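Local coordinates for protein putative acetyl/propionyl-CoA carboxylase, alpha subunit (Methylibium petroleiphilum, PDB 2O1Q) that is a zinc-binding protein of the cupin superfamily and probably acts as a metal-dependent dioxygenase, perhaps on acetylacetone, at residues A24-G29 against L121-P126. Sequence-based numbering, arbitrary orientation.
Sequences AAFSTG and LTFVKP
F26 and F123 stack face to face, a compact example of a residue just before strand 27-28 packing by its side chain on strand 121-124. Their ring centroids lie 4.2 Å apart, with the planes inclined by 25°. The closest overlap is made by one ring carbon: CD1 of F26 sits over the middle of the F123 ring and approaches F123 CG to 3.6 Å. Behind it, F26 CB adds an off-centre CH-pi contact on the F123 ring, 3.7 Å from F123 CE2. In F26 the ring carbon CG stands anti to the carbonyl carbon (chi1 -57°), which carries the ring out toward its partner. The methyl of A25 covers the opposite face of F26, CB lying 4.1 Å above the ring plane.

The backbones remain apart, with 7.8 Å between the CA atoms of F26 and F123. Strand 55-62 pairs with both 27-28 and 121-124, and A132 and I134 of strand 130-134 also touch F26. The F123 ring further meets that of H60, which binds zinc with H62 and H102. F123 thus packs as a second-shell residue against the three-histidine zinc site of a cupin beta-barrel, with F26 stacked behind it.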
ATOM      1  N   ALA A  24       7.651  24.748  13.553  1.00 19.18           N
ATOM      2  CA  ALA A  24       8.477  25.771  12.927  1.00 18.01           C
ATOM      3  C   ALA A  24       9.712  25.213  12.249  1.00 19.64           C
ATOM      4  O   ALA A  24      10.260  25.851  11.370  1.00 22.88           O
ATOM      5  CB  ALA A  24       8.897  26.824  13.958  1.00 17.78           C
ATOM      6  N   ALA A  25      10.159  24.045  12.668  1.00 23.01           N
ATOM      7  CA  ALA A  25      11.329  23.443  12.064  1.00 19.99           C
ATOM      8  C   ALA A  25      11.069  23.105  10.604  1.00 21.35           C
ATOM      9  O   ALA A  25      12.009  22.997   9.832  1.00 24.97           O
ATOM     10  CB  ALA A  25      11.769  22.183  12.826  1.00 23.61           C
ATOM     11  N   PHE A  26       9.796  22.937  10.231  1.00 20.57           N
ATOM     12  CA  PHE A  26       9.434  22.401   8.921  1.00 21.25           C
ATOM     13  C   PHE A  26       8.474  23.300   8.142  1.00 20.43           C
ATOM     14  O   PHE A  26       7.939  22.886   7.116  1.00 22.29           O
ATOM     15  CB  PHE A  26       8.810  20.990   9.082  1.00 20.94           C
ATOM     16  CG  PHE A  26       9.711  19.992   9.792  1.00 25.67           C
ATOM     17  CD1 PHE A  26      10.976  19.759   9.348  1.00 25.03           C
ATOM     18  CD2 PHE A  26       9.237  19.243  10.862  1.00 26.44           C
ATOM     19  CE1 PHE A  26      11.812  18.843   9.993  1.00 27.98           C
ATOM     20  CE2 PHE A  26      10.057  18.321  11.514  1.00 27.29           C
ATOM     21  CZ  PHE A  26      11.356  18.126  11.074  1.00 26.17           C
ATOM     22  N   SER A  27       8.289  24.538   8.588  1.00 19.67           N
ATOM     23  CA  SER A  27       7.387  25.457   7.921  1.00 20.15           C
ATOM     24  C   SER A  27       7.640  26.846   8.383  1.00 20.09           C
ATOM     25  O   SER A  27       8.327  27.053   9.379  1.00 19.01           O
ATOM     26  CB  SER A  27       5.954  25.117   8.273  1.00 19.78           C
ATOM     27  OG  SER A  27       5.685  25.354   9.663  1.00 23.09           O
ATOM     28  N   THR A  28       7.128  27.816   7.632  0.50 19.15           N
ATOM     29  CA  THR A  28       7.170  29.211   8.057  0.50 18.82           C
ATOM     30  C   THR A  28       5.808  29.826   7.776  0.50 15.69           C
ATOM     31  O   THR A  28       5.036  29.313   6.970  0.50 13.70           O
ATOM     32  CB  THR A  28       8.282  30.047   7.366  0.50 18.77           C
ATOM     33  OG1 THR A  28       7.769  30.780   6.242  0.50 26.74           O
ATOM     34  CG2 THR A  28       9.465  29.195   6.953  0.50 15.42           C
ATOM     35  N   GLY A  29       5.486  30.896   8.480  1.00 15.49           N
ATOM     36  CA  GLY A  29       4.378  31.728   8.127  1.00 14.90           C
ATOM     37  C   GLY A  29       3.130  31.430   8.840  1.00 15.44           C
ATOM     38  O   GLY A  29       2.095  31.984   8.494  1.00 15.39           O
ATOM     39  N   LEU A 121       7.935  11.975   4.903  1.00 17.98           N
ATOM     40  CA  LEU A 121       8.583  13.025   4.136  1.00 16.97           C
ATOM     41  C   LEU A 121      10.040  13.080   4.588  1.00 16.11           C
ATOM     42  O   LEU A 121      10.327  13.098   5.823  1.00 18.30           O
ATOM     43  CB  LEU A 121       7.912  14.385   4.349  1.00 16.48           C
ATOM     44  CG  LEU A 121       6.412  14.443   4.087  1.00 19.50           C
ATOM     45  CD1 LEU A 121       5.850  15.863   4.258  1.00 25.72           C
ATOM     46  CD2 LEU A 121       6.092  13.844   2.729  1.00 19.12           C
ATOM     47  N   THR A 122      10.944  13.164   3.615  1.00 17.41           N
ATOM     48  CA  THR A 122      12.356  13.425   3.878  1.00 14.85           C
ATOM     49  C   THR A 122      12.592  14.935   3.715  1.00 16.38           C
ATOM     50  O   THR A 122      12.573  15.454   2.609  1.00 16.93           O
ATOM     51  CB  THR A 122      13.275  12.628   2.979  1.00 16.98           C
ATOM     52  OG1 THR A 122      12.945  11.241   3.118  1.00 19.60           O
ATOM     53  CG2 THR A 122      14.736  12.885   3.343  1.00 18.67           C
ATOM     54  N   PHE A 123      12.821  15.614   4.833  1.00 15.68           N
ATOM     55  CA  PHE A 123      13.200  17.002   4.764  1.00 18.17           C
ATOM     56  C   PHE A 123      14.679  17.068   4.454  1.00 18.07           C
ATOM     57  O   PHE A 123      15.467  16.320   5.058  1.00 19.45           O
ATOM     58  CB  PHE A 123      12.830  17.783   6.043  1.00 15.50           C
ATOM     59  CG  PHE A 123      11.339  18.011   6.197  1.00 15.16           C
ATOM     60  CD1 PHE A 123      10.556  17.028   6.818  1.00 20.78           C
ATOM     61  CD2 PHE A 123      10.734  19.123   5.716  1.00 20.33           C
ATOM     62  CE1 PHE A 123       9.166  17.168   6.915  1.00 21.39           C
ATOM     63  CE2 PHE A 123       9.339  19.293   5.816  1.00 18.33           C
ATOM     64  CZ  PHE A 123       8.560  18.292   6.428  1.00 17.56           C
ATOM     65  N   VAL A 124      15.021  17.927   3.479  1.00 16.41           N
ATOM     66  CA  VAL A 124      16.354  17.961   2.880  1.00 19.04           C
ATOM     67  C   VAL A 124      16.999  19.328   2.954  1.00 21.33           C
ATOM     68  O   VAL A 124      16.346  20.347   3.096  1.00 23.87           O
ATOM     69  CB  VAL A 124      16.336  17.462   1.417  1.00 16.28           C
ATOM     70  CG1 VAL A 124      15.918  15.977   1.384  1.00 19.12           C
ATOM     71  CG2 VAL A 124      15.465  18.334   0.507  1.00 21.15           C
ATOM     72  N   LYS A 125      18.325  19.278   2.926  1.00 26.00           N
ATOM     73  CA  LYS A 125      19.188  20.448   2.784  1.00 28.54           C
ATOM     74  C   LYS A 125      19.242  20.793   1.313  1.00 28.46           C
ATOM     75  O   LYS A 125      18.830  19.976   0.468  1.00 26.08           O
ATOM     76  CB  LYS A 125      20.597  20.109   3.287  1.00 27.97           C
ATOM     77  CG  LYS A 125      20.672  19.868   4.769  1.00 25.70           C
ATOM     78  CD  LYS A 125      22.091  19.504   5.232  1.00 32.50           C
ATOM     79  CE  LYS A 125      22.072  18.503   6.393  1.00 38.29           C
ATOM     80  NZ  LYS A 125      23.427  17.980   6.723  1.00 45.55           N
ATOM     81  N   PRO A 126      19.723  22.014   0.983  1.00 32.47           N
ATOM     82  CA  PRO A 126      19.852  22.397  -0.428  1.00 36.11           C
ATOM     83  C   PRO A 126      20.560  21.366  -1.302  1.00 37.52           C
ATOM     84  O   PRO A 126      20.127  21.131  -2.429  1.00 39.32           O
ATOM     85  CB  PRO A 126      20.616  23.715  -0.366  1.00 34.44           C
ATOM     86  CG  PRO A 126      20.231  24.300   0.956  1.00 34.18           C
ATOM     87  CD  PRO A 126      20.102  23.114   1.889  1.00 34.17           C
TER